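Local coordinates for protein glutathione synthetase-like effector 30 (Gpa-GSS30-apo) (Globodera pallida, PDB 5OET) that is a glutathione synthetase-like effector of a plant-parasitic nematode, related to the ATP-dependent ligases that join glycine to gamma-glutamylcysteine, at residues K448-R460 / P465-I477. Residues are numbered along the deposited sequence; the frame is centred on the assembly and turned at random.
Sequences KLRPMVIKNHFVR and PTLNLDATPELGI
Ile-454 and Ala-471 exchange two nearly straight backbone hydrogen bonds in an antiparallel ladder that also pairs Asn-456 with Leu-469 and Phe-458 with Thr-466; the directions of segments 454-459 and 469-477 are 110° apart, their axes 4.6 Å apart at closest. The register slips by one residue between Asn-456 and Phe-458, a beta bulge at the corner around Asn-468. There His-457 ND1 accepts a hydrogen bond from the backbone N of Asn-468 (3.0 Å), 26° out of the ring plane; His-457 CG lies beside its own backbone N (chi1 -42°), bringing the ring edge against Leu-467 CA. Leu-469 CD1 sits over one side of the phenyl ring, 3.4 Å from Phe-458 CD2, and Ala-471 CB touches Phe-458 CZ (3.7 Å). On the other face, a bent Lys-455 chain brings NZ to the syn side of Asp-470 OD1 (2.9 Å), tilted from the carboxylate plane, in a salt bridge. Farther along, Met-452 CE packs on Pro-473 CG. Asn-456 ND2 is hydrogen-bonded to Ser-94 OG and the Tyr-92 carbonyl, and Asn-468 ND2 to Gln-42 OE1. The arrangement is a bulged beta hairpin whose arm 454-459 pairs antiparallel with both strands 83-90 and 469-484 in the large mixed sheet of this glutathione synthetase-like fold.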
ATOM      1  N   LYS A 448     -20.151  21.469  27.664  1.00 66.92           N
ATOM      2  CA  LYS A 448     -18.843  20.893  27.406  1.00 68.00           C
ATOM      3  C   LYS A 448     -18.885  19.442  27.839  1.00 68.62           C
ATOM      4  O   LYS A 448     -19.394  19.131  28.908  1.00 73.32           O
ATOM      5  CB  LYS A 448     -17.773  21.646  28.195  1.00 69.95           C
ATOM      6  CG  LYS A 448     -16.341  21.236  27.885  1.00 70.33           C
ATOM      7  CD  LYS A 448     -15.365  22.118  28.671  1.00 72.44           C
ATOM      8  CE  LYS A 448     -13.920  21.869  28.248  1.00 72.24           C
ATOM      9  NZ  LYS A 448     -12.976  22.783  28.946  1.00 73.04           N
ATOM     10  N   LEU A 449     -18.381  18.545  27.014  1.00 67.71           N
ATOM     11  CA  LEU A 449     -18.385  17.121  27.349  1.00 69.98           C
ATOM     12  C   LEU A 449     -17.113  16.745  28.106  1.00 71.54           C
ATOM     13  O   LEU A 449     -16.030  17.269  27.830  1.00 70.39           O
ATOM     14  CB  LEU A 449     -18.540  16.285  26.079  1.00 70.28           C
ATOM     15  CG  LEU A 449     -19.828  16.651  25.308  1.00 71.60           C
ATOM     16  CD1 LEU A 449     -19.876  15.942  23.971  1.00 71.00           C
ATOM     17  CD2 LEU A 449     -21.092  16.403  26.138  1.00 72.74           C
ATOM     18  N   ARG A 450     -17.256  15.852  29.080  1.00 73.35           N
ATOM     19  CA  ARG A 450     -16.118  15.360  29.852  1.00 74.37           C
ATOM     20  C   ARG A 450     -15.638  14.087  29.161  1.00 70.96           C
ATOM     21  O   ARG A 450     -16.251  13.038  29.312  1.00 71.52           O
ATOM     22  CB  ARG A 450     -16.512  15.129  31.328  1.00 79.35           C
ATOM     23  CG  ARG A 450     -17.385  16.256  31.935  1.00 82.93           C
ATOM     24  CD  ARG A 450     -17.085  16.654  33.389  1.00 86.19           C
ATOM     25  NE  ARG A 450     -16.899  15.534  34.328  1.00 88.36           N
ATOM     26  CZ  ARG A 450     -15.729  15.000  34.703  1.00 89.71           C
ATOM     27  NH1 ARG A 450     -14.567  15.438  34.205  1.00 90.11           N
ATOM     28  NH2 ARG A 450     -15.712  13.989  35.581  1.00 90.00           N
ATOM     29  N   PRO A 451     -14.556  14.170  28.370  1.00 69.01           N
ATOM     30  CA  PRO A 451     -14.280  13.067  27.450  1.00 67.48           C
ATOM     31  C   PRO A 451     -13.439  11.933  28.056  1.00 65.89           C
ATOM     32  O   PRO A 451     -12.590  12.183  28.911  1.00 67.88           O
ATOM     33  CB  PRO A 451     -13.521  13.767  26.317  1.00 66.68           C
ATOM     34  CG  PRO A 451     -12.807  14.908  26.990  1.00 67.89           C
ATOM     35  CD  PRO A 451     -13.475  15.173  28.320  1.00 69.56           C
ATOM     36  N   MET A 452     -13.684  10.708  27.587  1.00 63.20           N
ATOM     37  CA  MET A 452     -12.983   9.495  28.022  1.00 61.53           C
ATOM     38  C   MET A 452     -11.516   9.576  27.621  1.00 58.47           C
ATOM     39  O   MET A 452     -11.194   9.817  26.464  1.00 59.23           O
ATOM     40  CB  MET A 452     -13.633   8.265  27.386  1.00 62.86           C
ATOM     41  CG  MET A 452     -13.059   6.916  27.807  1.00 65.94           C
ATOM     42  SD  MET A 452     -13.546   5.553  26.756  1.00 69.97           S
ATOM     43  CE  MET A 452     -12.656   5.983  25.264  1.00 67.06           C
ATOM     44  N   VAL A 453     -10.635   9.370  28.587  1.00 57.34           N
ATOM     45  CA  VAL A 453      -9.205   9.433  28.388  1.00 55.41           C
ATOM     46  C   VAL A 453      -8.677   8.011  28.498  1.00 55.09           C
ATOM     47  O   VAL A 453      -8.954   7.298  29.457  1.00 56.46           O
ATOM     48  CB  VAL A 453      -8.541  10.355  29.435  1.00 55.88           C
ATOM     49  CG1 VAL A 453      -7.024  10.251  29.385  1.00 55.79           C
ATOM     50  CG2 VAL A 453      -8.976  11.794  29.208  1.00 55.49           C
ATOM     51  N   ILE A 454      -7.920   7.595  27.496  1.00 54.25           N
ATOM     52  CA  ILE A 454      -7.286   6.281  27.493  1.00 53.74           C
ATOM     53  C   ILE A 454      -5.797   6.468  27.198  1.00 52.18           C
ATOM     54  O   ILE A 454      -5.357   7.563  26.852  1.00 51.21           O
ATOM     55  CB  ILE A 454      -7.985   5.297  26.510  1.00 52.73           C
ATOM     56  CG1 ILE A 454      -7.912   5.773  25.055  1.00 51.91           C
ATOM     57  CG2 ILE A 454      -9.439   5.080  26.913  1.00 52.82           C
ATOM     58  CD1 ILE A 454      -6.671   5.339  24.300  1.00 51.83           C
ATOM     59  N   LYS A 455      -5.036   5.391  27.364  1.00 51.67           N
ATOM     60  CA  LYS A 455      -3.592   5.366  27.134  1.00 50.09           C
ATOM     61  C   LYS A 455      -3.297   4.593  25.840  1.00 46.98           C
ATOM     62  O   LYS A 455      -3.901   3.547  25.578  1.00 47.20           O
ATOM     63  CB  LYS A 455      -2.879   4.692  28.311  1.00 52.45           C
ATOM     64  CG  LYS A 455      -2.928   5.444  29.646  1.00 55.50           C
ATOM     65  CD  LYS A 455      -1.654   6.255  29.916  1.00 57.55           C
ATOM     66  CE  LYS A 455      -1.318   6.353  31.418  1.00 59.41           C
ATOM     67  NZ  LYS A 455      -1.853   7.574  32.092  1.00 60.40           N
ATOM     68  N   ASN A 456      -2.373   5.112  25.038  1.00 43.95           N
ATOM     69  CA  ASN A 456      -1.945   4.460  23.813  1.00 41.24           C
ATOM     70  C   ASN A 456      -0.578   5.009  23.419  1.00 41.11           C
ATOM     71  O   ASN A 456      -0.048   5.933  24.079  1.00 42.34           O
ATOM     72  CB  ASN A 456      -2.972   4.707  22.700  1.00 40.14           C
ATOM     73  CG  ASN A 456      -3.125   3.515  21.760  1.00 38.81           C
ATOM     74  OD1 ASN A 456      -2.135   2.884  21.390  1.00 38.81           O
ATOM     75  ND2 ASN A 456      -4.352   3.199  21.381  1.00 36.59           N
ATOM     76  N   HIS A 457       0.002   4.440  22.369  1.00 39.56           N
ATOM     77  CA  HIS A 457       1.273   4.911  21.837  1.00 40.27           C
ATOM     78  C   HIS A 457       1.069   5.506  20.447  1.00 40.70           C
ATOM     79  O   HIS A 457       0.323   4.968  19.643  1.00 42.38           O
ATOM     80  CB  HIS A 457       2.268   3.751  21.770  1.00 40.27           C
ATOM     81  CG  HIS A 457       2.228   2.869  22.972  1.00 40.45           C
ATOM     82  ND1 HIS A 457       2.740   3.253  24.186  1.00 40.93           N
ATOM     83  CD2 HIS A 457       1.711   1.632  23.150  1.00 40.62           C
ATOM     84  CE1 HIS A 457       2.536   2.289  25.066  1.00 42.40           C
ATOM     85  NE2 HIS A 457       1.900   1.299  24.466  1.00 41.40           N
ATOM     86  N   PHE A 458       1.759   6.600  20.153  1.00 41.39           N
ATOM     87  CA  PHE A 458       1.574   7.356  18.906  1.00 41.10           C
ATOM     88  C   PHE A 458       2.805   7.264  17.995  1.00 40.95           C
ATOM     89  O   PHE A 458       3.901   7.605  18.407  1.00 42.58           O
ATOM     90  CB  PHE A 458       1.328   8.824  19.261  1.00 42.07           C
ATOM     91  CG  PHE A 458      -0.080   9.146  19.685  1.00 41.98           C
ATOM     92  CD1 PHE A 458      -1.023   8.163  19.993  1.00 41.40           C
ATOM     93  CD2 PHE A 458      -0.458  10.501  19.795  1.00 42.92           C
ATOM     94  CE1 PHE A 458      -2.317   8.530  20.365  1.00 42.61           C
ATOM     95  CE2 PHE A 458      -1.748  10.860  20.167  1.00 42.97           C
ATOM     96  CZ  PHE A 458      -2.680   9.869  20.455  1.00 42.47           C
ATOM     97  N   VAL A 459       2.614   6.826  16.761  1.00 40.92           N
ATOM     98  CA  VAL A 459       3.713   6.619  15.823  1.00 41.64           C
ATOM     99  C   VAL A 459       3.661   7.688  14.749  1.00 43.21           C
ATOM    100  O   VAL A 459       2.679   7.773  14.033  1.00 42.21           O
ATOM    101  CB  VAL A 459       3.579   5.248  15.156  1.00 39.94           C
ATOM    102  CG1 VAL A 459       4.768   4.966  14.244  1.00 39.07           C
ATOM    103  CG2 VAL A 459       3.433   4.194  16.228  1.00 40.42           C
ATOM    104  N   ARG A 460       4.716   8.490  14.636  1.00 46.61           N
ATOM    105  CA  ARG A 460       4.759   9.596  13.695  1.00 48.67           C
ATOM    106  C   ARG A 460       5.964   9.473  12.787  1.00 49.22           C
ATOM    107  O   ARG A 460       6.989   8.953  13.208  1.00 47.46           O
ATOM    108  CB  ARG A 460       4.854  10.919  14.420  1.00 51.95           C
ATOM    109  CG  ARG A 460       3.502  11.502  14.769  1.00 55.36           C
ATOM    110  CD  ARG A 460       3.647  12.715  15.684  1.00 61.53           C
ATOM    111  NE  ARG A 460       3.219  12.446  17.069  1.00 66.74           N
ATOM    112  CZ  ARG A 460       3.469  13.229  18.131  1.00 70.51           C
ATOM    113  NH1 ARG A 460       4.169  14.366  18.013  1.00 72.26           N
ATOM    114  NH2 ARG A 460       3.002  12.872  19.332  1.00 69.78           N
ATOM    115  N   PRO A 465       8.617   7.125  18.617  1.00 51.77           N
ATOM    116  CA  PRO A 465       7.218   7.026  19.016  1.00 50.49           C
ATOM    117  C   PRO A 465       7.021   7.514  20.450  1.00 50.68           C
ATOM    118  O   PRO A 465       7.904   7.349  21.294  1.00 49.62           O
ATOM    119  CB  PRO A 465       6.929   5.528  18.901  1.00 48.80           C
ATOM    120  CG  PRO A 465       8.235   4.895  19.182  1.00 49.55           C
ATOM    121  CD  PRO A 465       9.279   5.809  18.611  1.00 50.28           C
ATOM    122  N   THR A 466       5.864   8.107  20.690  1.00 51.14           N
ATOM    123  CA  THR A 466       5.485   8.638  21.991  1.00 53.56           C
ATOM    124  C   THR A 466       4.685   7.580  22.771  1.00 53.23           C
ATOM    125  O   THR A 466       3.537   7.267  22.409  1.00 54.55           O
ATOM    126  CB  THR A 466       4.621   9.901  21.804  1.00 54.92           C
ATOM    127  OG1 THR A 466       5.099  10.627  20.666  1.00 57.20           O
ATOM    128  CG2 THR A 466       4.705  10.786  23.020  1.00 56.99           C
ATOM    129  N   LEU A 467       5.297   7.040  23.826  1.00 52.02           N
ATOM    130  CA  LEU A 467       4.749   5.904  24.562  1.00 51.73           C
ATOM    131  C   LEU A 467       3.937   6.336  25.785  1.00 51.50           C
ATOM    132  O   LEU A 467       4.296   7.267  26.499  1.00 51.48           O
ATOM    133  CB  LEU A 467       5.888   4.984  25.017  1.00 53.29           C
ATOM    134  CG  LEU A 467       6.964   4.534  24.022  1.00 53.05           C
ATOM    135  CD1 LEU A 467       8.032   3.721  24.744  1.00 54.20           C
ATOM    136  CD2 LEU A 467       6.383   3.748  22.858  1.00 51.55           C
ATOM    137  N   ASN A 468       2.829   5.653  26.005  1.00 51.39           N
ATOM    138  CA  ASN A 468       1.973   5.840  27.177  1.00 54.03           C
ATOM    139  C   ASN A 468       1.380   7.258  27.299  1.00 54.40           C
ATOM    140  O   ASN A 468       1.328   7.810  28.366  1.00 55.53           O
ATOM    141  CB  ASN A 468       2.702   5.416  28.458  1.00 55.53           C
ATOM    142  CG  ASN A 468       3.114   3.961  28.441  1.00 55.54           C
ATOM    143  OD1 ASN A 468       4.306   3.644  28.460  1.00 56.08           O
ATOM    144  ND2 ASN A 468       2.130   3.065  28.409  1.00 55.49           N
ATOM    145  N   LEU A 469       0.938   7.826  26.186  1.00 54.43           N
ATOM    146  CA  LEU A 469       0.207   9.088  26.201  1.00 55.60           C
ATOM    147  C   LEU A 469      -1.215   8.885  26.685  1.00 56.01           C
ATOM    148  O   LEU A 469      -1.828   7.863  26.374  1.00 55.05           O
ATOM    149  CB  LEU A 469       0.104   9.658  24.789  1.00 56.36           C
ATOM    150  CG  LEU A 469       1.354  10.332  24.266  1.00 57.67           C
ATOM    151  CD1 LEU A 469       1.243  10.473  22.758  1.00 57.62           C
ATOM    152  CD2 LEU A 469       1.571  11.674  24.965  1.00 59.37           C
ATOM    153  N   ASP A 470      -1.747   9.876  27.398  1.00 56.47           N
ATOM    154  CA  ASP A 470      -3.199  10.022  27.532  1.00 55.74           C
ATOM    155  C   ASP A 470      -3.757  10.504  26.207  1.00 51.90           C
ATOM    156  O   ASP A 470      -3.241  11.454  25.647  1.00 49.67           O
ATOM    157  CB  ASP A 470      -3.545  11.045  28.612  1.00 59.05           C
ATOM    158  CG  ASP A 470      -3.080  10.620  29.992  1.00 63.18           C
ATOM    159  OD1 ASP A 470      -2.302   9.635  30.087  1.00 64.95           O
ATOM    160  OD2 ASP A 470      -3.500  11.290  30.970  1.00 65.08           O
ATOM    161  N   ALA A 471      -4.806   9.856  25.715  1.00 50.88           N
ATOM    162  CA  ALA A 471      -5.521  10.314  24.516  1.00 50.65           C
ATOM    163  C   ALA A 471      -7.022  10.150  24.646  1.00 50.44           C
ATOM    164  O   ALA A 471      -7.484   9.314  25.404  1.00 50.73           O
ATOM    165  CB  ALA A 471      -5.032   9.555  23.300  1.00 50.05           C
ATOM    166  N   THR A 472      -7.765  10.944  23.879  1.00 50.37           N
ATOM    167  CA  THR A 472      -9.223  10.860  23.817  1.00 51.56           C
ATOM    168  C   THR A 472      -9.578  10.407  22.407  1.00 51.20           C
ATOM    169  O   THR A 472      -9.280  11.122  21.458  1.00 49.04           O
ATOM    170  CB  THR A 472      -9.925  12.219  24.108  1.00 52.20           C
ATOM    171  OG1 THR A 472      -9.297  13.267  23.362  1.00 52.88           O
ATOM    172  CG2 THR A 472      -9.857  12.573  25.566  1.00 53.41           C
ATOM    173  N   PRO A 473     -10.192   9.212  22.265  1.00 52.92           N
ATOM    174  CA  PRO A 473     -10.651   8.767  20.961  1.00 52.91           C
ATOM    175  C   PRO A 473     -11.971   9.433  20.520  1.00 54.12           C
ATOM    176  O   PRO A 473     -12.727   9.940  21.347  1.00 56.69           O
ATOM    177  CB  PRO A 473     -10.823   7.261  21.141  1.00 53.73           C
ATOM    178  CG  PRO A 473     -11.138   7.085  22.569  1.00 54.63           C
ATOM    179  CD  PRO A 473     -10.529   8.237  23.320  1.00 55.28           C
ATOM    180  N   GLU A 474     -12.201   9.425  19.209  1.00 53.66           N
ATOM    181  CA  GLU A 474     -13.369  10.016  18.580  1.00 52.24           C
ATOM    182  C   GLU A 474     -13.812   9.017  17.519  1.00 48.93           C
ATOM    183  O   GLU A 474     -13.065   8.713  16.613  1.00 45.69           O
ATOM    184  CB  GLU A 474     -13.017  11.362  17.944  1.00 54.48           C
ATOM    185  CG  GLU A 474     -14.206  12.187  17.450  1.00 57.09           C
ATOM    186  CD  GLU A 474     -13.847  13.193  16.338  1.00 59.53           C
ATOM    187  OE1 GLU A 474     -13.488  12.767  15.197  1.00 62.28           O
ATOM    188  OE2 GLU A 474     -13.953  14.417  16.587  1.00 59.78           O
ATOM    189  N   LEU A 475     -15.036   8.517  17.657  1.00 48.05           N
ATOM    190  CA  LEU A 475     -15.609   7.484  16.783  1.00 45.54           C
ATOM    191  C   LEU A 475     -16.380   8.097  15.627  1.00 43.98           C
ATOM    192  O   LEU A 475     -17.293   8.856  15.852  1.00 43.76           O
ATOM    193  CB  LEU A 475     -16.576   6.639  17.603  1.00 45.76           C
ATOM    194  CG  LEU A 475     -17.317   5.486  16.948  1.00 45.13           C
ATOM    195  CD1 LEU A 475     -16.365   4.355  16.577  1.00 43.72           C
ATOM    196  CD2 LEU A 475     -18.397   5.011  17.910  1.00 45.72           C
ATOM    197  N   GLY A 476     -16.022   7.753  14.397  1.00 43.50           N
ATOM    198  CA  GLY A 476     -16.747   8.210  13.203  1.00 42.93           C
ATOM    199  C   GLY A 476     -17.503   7.058  12.572  1.00 42.68           C
ATOM    200  O   GLY A 476     -16.901   6.043  12.238  1.00 43.00           O
ATOM    201  N   ILE A 477     -18.812   7.193  12.417  1.00 42.44           N
ATOM    202  CA  ILE A 477     -19.595   6.172  11.748  1.00 43.55           C
ATOM    203  C   ILE A 477     -19.958   6.626  10.335  1.00 44.48           C
ATOM    204  O   ILE A 477     -20.621   7.651  10.171  1.00 46.54           O
ATOM    205  CB  ILE A 477     -20.891   5.881  12.514  1.00 43.48           C
ATOM    206  CG1 ILE A 477     -20.593   5.423  13.944  1.00 43.90           C
ATOM    207  CG2 ILE A 477     -21.721   4.843  11.771  1.00 43.80           C
ATOM    208  CD1 ILE A 477     -19.772   4.154  14.059  1.00 43.67           C
TER